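Local structure of ABC-type phosphate transport system, periplasmic component (Lactobacillus brevis, 4ECF) at residues M158-V163 against K180-L185; V81-I86 against A135-F140; A231-L236 against L243-M248; L124-R127 against T133-T136. The protein binds phosphate and probably serves as the solute-binding component of the PstSACB ABC transporter that imports phosphate across the cytoplasmic membrane. All blocks are in the same frame, centred on the assembly; numbering follows the deposited sequence.

Contact 1 of 4, residues M158-V163 against K180-L185. With ACT (acetate ion), chain C.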
loop_
_atom_site.group_PDB
_atom_site.type_symbol
_atom_site.label_atom_id
_atom_site.label_comp_id
_atom_site.label_asym_id
_atom_site.label_seq_id
_atom_site.Cartn_x
_atom_site.Cartn_y
_atom_site.Cartn_z
HETATM N N MSE A 158 -5.146 -9.557 6.395
HETATM C CA MSE A 158 -6.289 -9.737 7.302
HETATM C C MSE A 158 -7.519 -8.918 6.860
HETATM O O MSE A 158 -8.634 -9.397 6.984
HETATM C CB MSE A 158 -5.887 -9.458 8.739
HETATM C CG MSE A 158 -4.884 -10.479 9.251
HETATM SE SE MSE A 158 -4.284 -10.096 11.064
HETATM C CE MSE A 158 -3.056 -8.641 10.834
ATOM N N VAL A 159 -7.317 -7.701 6.344
ATOM C CA VAL A 159 -8.407 -6.911 5.770
ATOM C C VAL A 159 -9.043 -7.734 4.628
ATOM O O VAL A 159 -10.255 -7.925 4.574
ATOM C CB VAL A 159 -7.911 -5.526 5.268
ATOM C CG1 VAL A 159 -8.845 -5.022 4.173
ATOM C CG2 VAL A 159 -7.813 -4.509 6.434
ATOM N N ARG A 160 -8.219 -8.263 3.707
ATOM C CA ARG A 160 -8.772 -9.061 2.613
ATOM C C ARG A 160 -9.608 -10.281 3.120
ATOM O O ARG A 160 -10.714 -10.514 2.645
ATOM C CB ARG A 160 -7.665 -9.494 1.658
ATOM C CG ARG A 160 -8.168 -10.454 0.588
ATOM C CD ARG A 160 -7.019 -10.916 -0.271
ATOM N NE ARG A 160 -5.973 -11.633 0.462
ATOM C CZ ARG A 160 -4.763 -11.899 -0.013
ATOM N NH1 ARG A 160 -4.395 -11.507 -1.224
ATOM N NH2 ARG A 160 -3.891 -12.576 0.735
ATOM N N SER A 161 -9.087 -11.068 4.058
ATOM C CA SER A 161 -9.817 -12.258 4.511
ATOM C C SER A 161 -11.113 -11.945 5.238
ATOM O O SER A 161 -12.122 -12.655 5.057
ATOM C CB SER A 161 -8.942 -13.176 5.381
ATOM O OG SER A 161 -8.313 -12.447 6.401
ATOM N N ILE A 162 -11.123 -10.875 6.037
ATOM C CA ILE A 162 -12.314 -10.481 6.768
ATOM C C ILE A 162 -13.362 -9.934 5.788
ATOM O O ILE A 162 -14.563 -10.222 5.912
ATOM C CB ILE A 162 -11.988 -9.438 7.863
ATOM C CG1 ILE A 162 -11.174 -10.089 8.990
ATOM C CG2 ILE A 162 -13.268 -8.804 8.405
ATOM C CD1 ILE A 162 -11.961 -11.055 9.843
ATOM N N VAL A 163 -12.925 -9.157 4.800
ATOM C CA VAL A 163 -13.881 -8.655 3.794
ATOM C C VAL A 163 -14.522 -9.815 3.045
ATOM O O VAL A 163 -15.729 -9.827 2.828
ATOM C CB VAL A 163 -13.230 -7.610 2.827
ATOM C CG1 VAL A 163 -14.097 -7.352 1.575
ATOM C CG2 VAL A 163 -12.976 -6.314 3.589
ATOM N N LYS A 180 -9.924 -13.379 -6.222
ATOM C CA LYS A 180 -11.289 -13.839 -6.470
ATOM C C LYS A 180 -12.192 -13.886 -5.242
ATOM O O LYS A 180 -13.415 -14.002 -5.384
ATOM C CB LYS A 180 -11.273 -15.250 -7.093
ATOM C CG LYS A 180 -10.761 -15.316 -8.522
ATOM C CD LYS A 180 -10.895 -16.723 -9.107
ATOM C CE LYS A 180 -9.895 -17.704 -8.507
ATOM N NZ LYS A 180 -8.486 -17.350 -8.839
ATOM N N THR A 181 -11.617 -13.800 -4.041
ATOM C CA THR A 181 -12.429 -13.844 -2.821
ATOM C C THR A 181 -13.118 -12.503 -2.499
ATOM O O THR A 181 -14.027 -12.469 -1.680
ATOM C CB THR A 181 -11.598 -14.277 -1.595
ATOM O OG1 THR A 181 -10.613 -13.285 -1.324
ATOM C CG2 THR A 181 -10.895 -15.641 -1.843
ATOM N N VAL A 182 -12.660 -11.427 -3.137
ATOM C CA VAL A 182 -13.225 -10.083 -2.928
ATOM C C VAL A 182 -13.459 -9.353 -4.260
ATOM O O VAL A 182 -12.990 -9.806 -5.313
ATOM C CB VAL A 182 -12.318 -9.232 -2.007
ATOM C CG1 VAL A 182 -12.187 -9.884 -0.626
ATOM C CG2 VAL A 182 -10.942 -9.023 -2.635
ATOM N N GLN A 183 -14.182 -8.232 -4.196
ATOM C CA GLN A 183 -14.513 -7.432 -5.362
ATOM C C GLN A 183 -13.909 -6.045 -5.216
ATOM O O GLN A 183 -14.265 -5.328 -4.287
ATOM C CB GLN A 183 -16.041 -7.363 -5.537
ATOM C CG GLN A 183 -16.554 -6.294 -6.511
ATOM C CD GLN A 183 -16.399 -6.724 -7.952
ATOM O OE1 GLN A 183 -17.069 -7.653 -8.382
ATOM N NE2 GLN A 183 -15.525 -6.037 -8.717
ATOM N N ALA A 184 -12.988 -5.669 -6.107
ATOM C CA ALA A 184 -12.481 -4.288 -6.189
ATOM C C ALA A 184 -13.548 -3.403 -6.777
ATOM O O ALA A 184 -14.200 -3.757 -7.758
ATOM C CB ALA A 184 -11.216 -4.176 -7.067
ATOM N N LEU A 185 -13.719 -2.231 -6.198
ATOM C CA LEU A 185 -14.609 -1.244 -6.765
ATOM C C LEU A 185 -13.935 -0.280 -7.715
ATOM O O LEU A 185 -12.830 0.230 -7.434
ATOM C CB LEU A 185 -15.252 -0.402 -5.642
ATOM C CG LEU A 185 -16.125 -1.120 -4.632
ATOM C CD1 LEU A 185 -16.680 -0.161 -3.587
ATOM C CD2 LEU A 185 -17.259 -1.931 -5.259
HETATM C C ACT C . -0.642 -11.245 -1.711
HETATM O O ACT C . -1.704 -11.628 -2.249
HETATM O OXT ACT C . -0.017 -10.276 -2.184
HETATM C CH3 ACT C . -0.137 -11.959 -0.487
#
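Val-182 leads into the helix surface through a single methyl, CG1, which rests 3.6 Å from the carbonyl oxygen Arg-160 O and 3.9 Å from Val-163 CG1. Its rotamer (chi1 -61°) sets CG1 beside the backbone N and opposite the carbonyl carbon, and the closest approaches of Val-182 to the helix are all made by this branch. Val-163 answers with its own CG1, turned anti to the backbone N (chi1 166°), and the two valines cross nearly at right angles. Compact, beta-branched side chains suit such a junction, because their stiff branches pack without a long chain having to be ordered. The contact belongs to one lobe of a periplasmic-binding-protein fold, in which helix 156-165 packs against the mixed sheet and the chain entering strand 183-187 passes the helix flank; Val-163 also reaches Ile-86 on the neighbouring strand 73-87. Arg-160 is used in two ways. Its aliphatic CG lies 4.2 Å from Val-182 CG1 and equally far from Thr-181 OG1, whose hydroxyl bonds to Asn-179. Beyond a bend at chi3 the guanidinium turns off to an acetate ion, probably acquired from the crystallisation liquor: NH1 donates to acetate O over 2.9 Å, nearly straight at 165°, with the oxygen at the guanidinium edge and in its plane. Arg-160 NH1 also bonds to Tyr-177 O, while Ser-176 holds the acetate as a second partner.

Contact 2 of 4, residues V81-I86 against A135-F140. With EDO (1,2-ethanediol), chain L.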
loop_
_atom_site.group_PDB
_atom_site.type_symbol
_atom_site.label_atom_id
_atom_site.label_comp_id
_atom_site.label_asym_id
_atom_site.label_seq_id
_atom_site.Cartn_x
_atom_site.Cartn_y
_atom_site.Cartn_z
ATOM N N VAL A 81 2.496 1.773 -5.800
ATOM C CA VAL A 81 1.412 0.814 -5.494
ATOM C C VAL A 81 0.054 1.519 -5.579
ATOM O O VAL A 81 -0.125 2.615 -5.027
ATOM C CB VAL A 81 1.638 0.152 -4.118
ATOM C CG1 VAL A 81 1.453 1.172 -2.975
ATOM C CG2 VAL A 81 0.784 -1.096 -3.967
ATOM N N GLY A 82 -0.882 0.892 -6.286
ATOM C CA GLY A 82 -2.267 1.311 -6.299
ATOM C C GLY A 82 -3.008 0.748 -5.103
ATOM O O GLY A 82 -2.668 -0.341 -4.593
ATOM N N ILE A 83 -3.966 1.519 -4.625
ATOM C CA ILE A 83 -4.867 1.115 -3.524
ATOM C C ILE A 83 -6.302 1.186 -4.029
ATOM O O ILE A 83 -6.719 2.178 -4.683
ATOM C CB ILE A 83 -4.669 2.019 -2.302
ATOM C CG1 ILE A 83 -3.255 1.829 -1.742
ATOM C CG2 ILE A 83 -5.770 1.777 -1.219
ATOM C CD1 ILE A 83 -2.795 3.025 -0.946
ATOM N N THR A 84 -7.065 0.154 -3.697
ATOM C CA THR A 84 -8.455 0.057 -4.146
ATOM C C THR A 84 -9.402 -0.313 -2.996
ATOM O O THR A 84 -9.050 -1.100 -2.121
ATOM C CB THR A 84 -8.639 -0.944 -5.276
ATOM O OG1 THR A 84 -10.007 -0.922 -5.728
ATOM C CG2 THR A 84 -8.294 -2.358 -4.879
ATOM N N PRO A 85 -10.583 0.302 -2.979
ATOM C CA PRO A 85 -11.632 -0.268 -2.113
ATOM C C PRO A 85 -11.952 -1.680 -2.562
ATOM O O PRO A 85 -11.841 -2.028 -3.757
ATOM C CB PRO A 85 -12.842 0.631 -2.348
ATOM C CG PRO A 85 -12.421 1.729 -3.240
ATOM C CD PRO A 85 -11.115 1.357 -3.861
ATOM N N ILE A 86 -12.275 -2.529 -1.579
ATOM C CA ILE A 86 -12.736 -3.868 -1.825
ATOM C C ILE A 86 -13.977 -4.130 -1.014
ATOM O O ILE A 86 -14.138 -3.607 0.072
ATOM C CB ILE A 86 -11.666 -4.951 -1.475
ATOM C CG1 ILE A 86 -11.108 -4.796 -0.049
ATOM C CG2 ILE A 86 -10.495 -4.920 -2.494
ATOM C CD1 ILE A 86 -10.439 -6.064 0.480
ATOM N N ALA A 135 -3.588 5.899 5.338
ATOM C CA ALA A 135 -3.273 7.305 5.112
ATOM C C ALA A 135 -3.524 7.721 3.675
ATOM O O ALA A 135 -4.075 8.776 3.395
ATOM C CB ALA A 135 -1.843 7.604 5.543
ATOM N N THR A 136 -3.109 6.857 2.748
ATOM C CA THR A 136 -3.228 7.154 1.312
ATOM C C THR A 136 -4.680 7.161 0.902
ATOM O O THR A 136 -5.137 8.041 0.154
ATOM C CB THR A 136 -2.392 6.143 0.476
ATOM O OG1 THR A 136 -1.021 6.249 0.881
ATOM C CG2 THR A 136 -2.481 6.510 -0.989
ATOM N N PHE A 137 -5.442 6.233 1.474
ATOM C CA PHE A 137 -6.851 6.075 1.138
ATOM C C PHE A 137 -7.648 7.292 1.653
ATOM O O PHE A 137 -8.452 7.895 0.912
ATOM C CB PHE A 137 -7.401 4.756 1.696
ATOM C CG PHE A 137 -8.851 4.512 1.346
ATOM C CD1 PHE A 137 -9.207 4.158 0.058
ATOM C CD2 PHE A 137 -9.866 4.640 2.309
ATOM C CE1 PHE A 137 -10.534 3.894 -0.279
ATOM C CE2 PHE A 137 -11.200 4.403 1.963
ATOM C CZ PHE A 137 -11.527 4.022 0.683
ATOM N N GLU A 138 -7.354 7.717 2.876
ATOM C CA GLU A 138 -8.056 8.905 3.436
ATOM C C GLU A 138 -7.750 10.169 2.636
ATOM O O GLU A 138 -8.654 10.950 2.321
ATOM C CB GLU A 138 -7.774 9.044 4.959
ATOM C CG GLU A 138 -8.366 7.841 5.741
ATOM C CD GLU A 138 -8.459 7.959 7.267
ATOM O OE1 GLU A 138 -7.694 8.739 7.856
ATOM O OE2 GLU A 138 -9.266 7.214 7.887
ATOM N N GLN A 139 -6.466 10.357 2.281
ATOM C CA GLN A 139 -6.075 11.545 1.580
ATOM C C GLN A 139 -6.619 11.575 0.129
ATOM O O GLN A 139 -7.171 12.579 -0.300
ATOM C CB GLN A 139 -4.563 11.709 1.606
ATOM C CG GLN A 139 -4.079 12.912 0.810
ATOM C CD GLN A 139 -2.633 13.287 1.135
ATOM O OE1 GLN A 139 -1.890 12.506 1.758
ATOM N NE2 GLN A 139 -2.236 14.495 0.729
ATOM N N PHE A 140 -6.414 10.490 -0.630
ATOM C CA PHE A 140 -6.683 10.512 -2.059
ATOM C C PHE A 140 -7.975 9.840 -2.502
ATOM O O PHE A 140 -8.442 10.061 -3.640
ATOM C CB PHE A 140 -5.462 9.932 -2.810
ATOM C CG PHE A 140 -4.202 10.716 -2.582
ATOM C CD1 PHE A 140 -4.043 11.949 -3.182
ATOM C CD2 PHE A 140 -3.191 10.237 -1.766
ATOM C CE1 PHE A 140 -2.916 12.706 -2.948
ATOM C CE2 PHE A 140 -2.054 10.992 -1.517
ATOM C CZ PHE A 140 -1.919 12.225 -2.111
HETATM C C1 EDO L . -10.974 12.256 -3.323
HETATM O O1 EDO L . -9.874 12.429 -2.391
HETATM C C2 EDO L . -11.055 13.420 -4.318
HETATM O O2 EDO L . -12.173 14.296 -4.072
#
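Ile-83 pushes into the flank of helix 132-140 at Thr-136, where strand 73-87 of the mixed sheet is covered by this helix in a layered alpha/beta arrangement of the periplasmic-binding-protein fold. The short segments 81-86 and 135-140 run steeply across one another, at 76°, with their axes 9.3 Å apart at closest approach, a spacing that side chains of both elements bridge. Following the strand, Ile-83 makes the first contact. Its CG1 stands beside the backbone N and opposite the carbonyl carbon (chi1 -65°), carrying CD1 to Thr-136, and CD1 sits 3.5 Å from both CB and CG2 of that residue. Both spacings are tighter than ordinary van der Waals contact, so the isoleucine tip is pressed tightly on the threonine. Thr-136 suits the buried place because it offers a methyl to the strand while its hydroxyl is satisfied within its own helix by Gly-132 O. The other branch of the isoleucine meets the neighbouring ring more loosely: Ile-83 CG2 is 4.4 Å from Phe-137 CD1. At Thr-84 the CB turns away from the helix, and Thr-84 OG1 donates to Pro-85 O over 2.9 Å. Pro-85 then resumes the packing: its rigid apolar ring suits a buried strand position, with no backbone N-H that would need a partner. Phe-137, further fixed by a stack with Tyr-172 and an edge-to-face contact with Phe-105, comes across it at about a right angle. Here Pro-85 CG lies at the ring edge, near its plane, 4.1 Å from Phe-137 CE1.

Contact 3 of 4, residues A231-L236 against L243-M248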
loop_
_atom_site.group_PDB
_atom_site.type_symbol
_atom_site.label_atom_id
_atom_site.label_comp_id
_atom_site.label_asym_id
_atom_site.label_seq_id
_atom_site.Cartn_x
_atom_site.Cartn_y
_atom_site.Cartn_z
ATOM N N ALA A 231 16.680 -4.662 -14.576
ATOM C CA ALA A 231 16.311 -6.053 -14.757
ATOM C C ALA A 231 15.155 -6.428 -13.855
ATOM O O ALA A 231 14.261 -7.130 -14.279
ATOM C CB ALA A 231 17.510 -6.979 -14.542
ATOM N N ILE A 232 15.124 -5.918 -12.628
ATOM C CA ILE A 232 14.112 -6.320 -11.647
ATOM C C ILE A 232 12.810 -5.460 -11.692
ATOM O O ILE A 232 11.667 -5.942 -11.510
ATOM C CB ILE A 232 14.721 -6.293 -10.241
ATOM C CG1 ILE A 232 15.824 -7.368 -10.144
ATOM C CG2 ILE A 232 13.635 -6.431 -9.172
ATOM C CD1 ILE A 232 15.440 -8.688 -10.797
ATOM N N GLN A 233 13.030 -4.174 -11.960
ATOM C CA GLN A 233 11.982 -3.223 -12.314
ATOM C C GLN A 233 11.161 -3.672 -13.531
ATOM O O GLN A 233 9.981 -3.543 -13.526
ATOM C CB GLN A 233 12.596 -1.843 -12.573
ATOM C CG GLN A 233 13.187 -1.172 -11.333
ATOM C CD GLN A 233 12.111 -0.715 -10.355
ATOM O OE1 GLN A 233 11.177 -0.020 -10.748
ATOM N NE2 GLN A 233 12.225 -1.121 -9.108
ATOM N N ASN A 234 11.807 -4.240 -14.539
ATOM C CA ASN A 234 11.087 -4.639 -15.775
ATOM C C ASN A 234 10.325 -5.970 -15.660
ATOM O O ASN A 234 9.519 -6.295 -16.523
ATOM C CB ASN A 234 12.076 -4.697 -16.945
ATOM C CG ASN A 234 12.561 -3.322 -17.348
ATOM O OD1 ASN A 234 11.837 -2.336 -17.191
ATOM N ND2 ASN A 234 13.787 -3.240 -17.853
ATOM N N THR A 235 10.621 -6.738 -14.616
ATOM C CA THR A 235 10.091 -8.068 -14.430
ATOM C C THR A 235 9.228 -8.175 -13.151
ATOM O O THR A 235 7.990 -8.044 -13.170
ATOM C CB THR A 235 11.267 -9.102 -14.444
ATOM O OG1 THR A 235 12.273 -8.741 -13.456
ATOM C CG2 THR A 235 11.925 -9.180 -15.840
ATOM N N LEU A 236 9.887 -8.391 -12.027
ATOM C CA LEU A 236 9.224 -8.790 -10.801
ATOM C C LEU A 236 8.261 -7.715 -10.286
ATOM O O LEU A 236 7.145 -8.003 -9.849
ATOM C CB LEU A 236 10.312 -9.119 -9.772
ATOM C CG LEU A 236 10.033 -10.025 -8.578
ATOM C CD1 LEU A 236 9.543 -11.368 -9.096
ATOM C CD2 LEU A 236 11.316 -10.188 -7.756
ATOM N N LEU A 243 3.701 -0.750 -10.047
ATOM C CA LEU A 243 4.235 -0.007 -11.181
ATOM C C LEU A 243 5.689 0.323 -10.901
ATOM O O LEU A 243 6.068 0.715 -9.794
ATOM C CB LEU A 243 3.427 1.280 -11.428
ATOM C CG LEU A 243 2.017 1.105 -11.953
ATOM C CD1 LEU A 243 1.042 0.687 -10.872
ATOM C CD2 LEU A 243 1.507 2.376 -12.562
ATOM N N SER A 244 6.559 0.104 -11.903
ATOM C CA SER A 244 7.893 0.665 -11.854
ATOM C C SER A 244 7.739 2.180 -11.971
ATOM O O SER A 244 6.937 2.650 -12.767
ATOM C CB SER A 244 8.758 0.144 -13.005
ATOM O OG SER A 244 9.973 0.862 -12.996
ATOM N N PRO A 245 8.518 2.966 -11.211
ATOM C CA PRO A 245 8.329 4.422 -11.306
ATOM C C PRO A 245 8.475 5.037 -12.706
ATOM O O PRO A 245 7.786 6.003 -13.006
ATOM C CB PRO A 245 9.377 4.957 -10.298
ATOM C CG PRO A 245 9.471 3.857 -9.294
ATOM C CD PRO A 245 9.521 2.646 -10.167
ATOM N N ASP A 246 9.299 4.450 -13.574
ATOM C CA ASP A 246 9.428 4.911 -14.958
ATOM C C ASP A 246 8.161 4.743 -15.814
ATOM O O ASP A 246 8.110 5.282 -16.899
ATOM C CB ASP A 246 10.520 4.109 -15.666
ATOM C CG ASP A 246 10.115 2.655 -15.849
ATOM O OD1 ASP A 246 10.232 1.898 -14.867
ATOM O OD2 ASP A 246 9.660 2.266 -16.953
ATOM N N GLN A 247 7.184 3.961 -15.352
ATOM C CA GLN A 247 5.901 3.851 -16.054
ATOM C C GLN A 247 4.998 5.061 -15.787
ATOM O O GLN A 247 4.053 5.318 -16.538
ATOM C CB GLN A 247 5.180 2.606 -15.564
ATOM C CG GLN A 247 5.824 1.296 -15.947
ATOM C CD GLN A 247 4.974 0.143 -15.474
ATOM O OE1 GLN A 247 5.288 -0.501 -14.498
ATOM N NE2 GLN A 247 3.841 -0.078 -16.140
HETATM N N MSE A 248 5.258 5.804 -14.707
HETATM C CA MSE A 248 4.411 6.937 -14.332
HETATM C C MSE A 248 4.464 8.054 -15.354
HETATM O O MSE A 248 5.539 8.402 -15.858
HETATM C CB MSE A 248 4.791 7.469 -12.925
HETATM C CG MSE A 248 4.518 6.496 -11.740
HETATM SE SE MSE A 248 2.774 5.718 -11.648
HETATM C CE MSE A 248 1.969 7.154 -10.949
#
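Gln-233 and Ser-244 bring the two backbones together, their CA atoms 5.7 Å apart. The helical segment 231-236 is irregular, widening into a pi-type turn at 233-236 and kinking there, whereas 243-248 is a loop containing a 3-10 turn at 245-247. Within that turn Gln-247 N bonds to Ser-244 O over 2.9 Å, and Gln-247 OE1 returns to accept from Ser-244 N at 3.0 Å, joining the two residues twice, through main chain and side chain. Pro-245 suits the first turn residue, a place where no backbone N-H is called for. At the kink, Thr-235 OG1 donates to Ala-231 O over 2.7 Å, lying in the carbonyl plane on a lone pair, so a side chain makes a polar link there; the backbone bond of Thr-235 N is weak. The junction lies where the chain leaves helix 230-239 and turns past strand 73-87 toward the hairpin of strands 250-252 and 258-260, in a periplasmic-binding-protein fold. Across it, Gln-233 presents the oxygen of its amide, the chain bent at chi2 (-71°) to carry OE1 over to the loop. Gln-233 OE1 is 2.7 Å from Ser-244 OG, a probable hydrogen bond only, since the hydroxyl has another acceptor nearby and this serine was modelled in two conformations. Pro-245 CD also lies 3.2 Å from Gln-233 OE1, the proline crossing the glutamine at about a right angle. The amide's orientation is fixed by its other end, as Gln-233 NE2 donates to Val-227 O and Val-78 O.

Contact 4 of 4, residues L124-R127 against T133-T136. With PO4 (phosphate ion), chain B.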
loop_
_atom_site.group_PDB
_atom_site.type_symbol
_atom_site.label_atom_id
_atom_site.label_comp_id
_atom_site.label_asym_id
_atom_site.label_seq_id
_atom_site.Cartn_x
_atom_site.Cartn_y
_atom_site.Cartn_z
ATOM N N LEU A 124 -17.992 -1.447 7.970
ATOM C CA LEU A 124 -16.704 -0.835 7.665
ATOM C C LEU A 124 -15.609 -1.650 8.320
ATOM O O LEU A 124 -15.702 -2.027 9.503
ATOM C CB LEU A 124 -16.646 0.626 8.173
ATOM C CG LEU A 124 -17.683 1.583 7.596
ATOM C CD1 LEU A 124 -17.555 2.935 8.293
ATOM C CD2 LEU A 124 -17.585 1.701 6.081
ATOM N N ILE A 125 -14.565 -1.921 7.540
ATOM C CA ILE A 125 -13.347 -2.541 8.056
ATOM C C ILE A 125 -12.191 -1.583 7.786
ATOM O O ILE A 125 -11.976 -1.172 6.655
ATOM C CB ILE A 125 -13.094 -3.912 7.383
ATOM C CG1 ILE A 125 -14.325 -4.825 7.504
ATOM C CG2 ILE A 125 -11.839 -4.566 7.956
ATOM C CD1 ILE A 125 -14.602 -5.321 8.891
ATOM N N ASN A 126 -11.469 -1.196 8.828
ATOM C CA ASN A 126 -10.360 -0.256 8.679
ATOM C C ASN A 126 -9.050 -0.922 9.033
ATOM O O ASN A 126 -9.012 -1.962 9.715
ATOM C CB ASN A 126 -10.561 0.963 9.597
ATOM C CG ASN A 126 -11.435 2.012 8.959
ATOM O OD1 ASN A 126 -12.447 2.398 9.532
ATOM N ND2 ASN A 126 -11.037 2.502 7.814
ATOM N N ARG A 127 -7.950 -0.328 8.564
ATOM C CA ARG A 127 -6.684 -0.634 9.151
ATOM C C ARG A 127 -6.454 0.273 10.346
ATOM O O ARG A 127 -7.084 1.338 10.483
ATOM C CB ARG A 127 -5.564 -0.435 8.113
ATOM C CG ARG A 127 -5.609 -1.405 6.943
ATOM C CD ARG A 127 -5.035 -2.797 7.256
ATOM N NE ARG A 127 -3.710 -2.638 7.844
ATOM C CZ ARG A 127 -2.621 -2.377 7.137
ATOM N NH1 ARG A 127 -2.682 -2.302 5.814
ATOM N NH2 ARG A 127 -1.486 -2.162 7.751
ATOM N N THR A 133 -1.472 2.422 3.846
ATOM C CA THR A 133 -2.679 2.209 2.994
ATOM C C THR A 133 -3.810 3.114 3.488
ATOM O O THR A 133 -4.465 3.818 2.682
ATOM C CB THR A 133 -3.126 0.753 3.001
ATOM O OG1 THR A 133 -2.021 -0.100 2.614
ATOM C CG2 THR A 133 -4.234 0.595 1.947
ATOM N N ARG A 134 -4.046 3.088 4.787
ATOM C CA ARG A 134 -5.081 3.911 5.344
ATOM C C ARG A 134 -4.822 5.423 5.102
ATOM O O ARG A 134 -5.721 6.132 4.687
ATOM C CB ARG A 134 -5.303 3.639 6.821
ATOM C CG ARG A 134 -6.332 4.576 7.453
ATOM C CD ARG A 134 -6.672 4.150 8.855
ATOM N NE ARG A 134 -7.624 5.099 9.434
ATOM C CZ ARG A 134 -8.278 4.874 10.563
ATOM N NH1 ARG A 134 -8.104 3.747 11.202
ATOM N NH2 ARG A 134 -9.132 5.782 11.022
ATOM N N ALA A 135 -3.588 5.899 5.338
ATOM C CA ALA A 135 -3.273 7.305 5.112
ATOM C C ALA A 135 -3.524 7.721 3.675
ATOM O O ALA A 135 -4.075 8.776 3.395
ATOM C CB ALA A 135 -1.843 7.604 5.543
ATOM N N THR A 136 -3.109 6.857 2.748
ATOM C CA THR A 136 -3.228 7.154 1.312
ATOM C C THR A 136 -4.680 7.161 0.902
ATOM O O THR A 136 -5.137 8.041 0.154
ATOM C CB THR A 136 -2.392 6.143 0.476
ATOM O OG1 THR A 136 -1.021 6.249 0.881
ATOM C CG2 THR A 136 -2.481 6.510 -0.989
HETATM P P PO4 B . 0.554 -0.662 5.226
HETATM O O1 PO4 B . -0.907 -0.269 5.038
HETATM O O2 PO4 B . 1.379 0.407 5.844
HETATM O O3 PO4 B . 0.702 -1.970 5.952
HETATM O O4 PO4 B . 1.183 -0.963 3.779
#
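Arg-127, at the end of strand 123-127, and Arg-134, in the first turns of helix 132-140, come within 6.1 Å between CA atoms, the chain having doubled back through a short loop. Arg-134 is extended from CG to NE, long enough to reach back from the helix to the last residue of the strand, and its NH1 donates to the backbone Arg-127 O. The bond is 2.7 Å long with an N-H...O angle of 150°; the donor lies nearly along the C=O axis, and the oxygen sits at the guanidinium edge. Asn-126 covers one face of this guanidinium with its CG, while its ND2 is taken up by Tyr-172 OH. Arg-134 NH1 thus joins helix to strand end, while a salt bridge from NE to Glu-138, one turn on in the same helix, holds the guanidinium in position. This is the strand-loop-helix half of a beta-alpha-beta unit completed by strand 151-153, and its turn carries a phosphate ion, consistent with the substrate pocket of this family. Arg-127 is bent at chi2 and chi3, folding its guanidinium to the ion: NH2 donates to phosphate O3 over 2.8 Å at 164°, with O3 at the edge and in plane, whereas the 2.8 Å bond from NH1 to phosphate O1 is weak and angled. Thr-133 grips the same O1 twice, through its N at 3.0 Å and through OG1 at 2.7 Å, so these two residues give O1 three bonds. Placed near the start of the helix, the threonine supplies both amide and hydroxyl. Ser-11, Thr-12, Ala-13, Thr-41, Ser-131 and Gly-132 complete the shell.

Contacts 2 and 4 are closely coupled: their centres are 8 Å apart, both use helix 132-140, and Ile-83 CG2 packs 3.7 Å from Thr-133 CG2, placing the strand-helix interface beside a phosphate ligand. Contact 1 reaches the same mixed sheet. It touches contact 4 where Val-159 CG2 lies 3.4 Å from Arg-127 CD, packing on the aliphatic part of the arginine that binds phosphate, and it meets contact 2 through Leu-185 N and Pro-85 O, 3.1 Å apart in a probable hydrogen bond between neighbouring strands. Contact 3 stands apart, its nearest atoms about 5 Å from contact 2 and about 11 Å from contact 4, with which it flanks the centre of the chain.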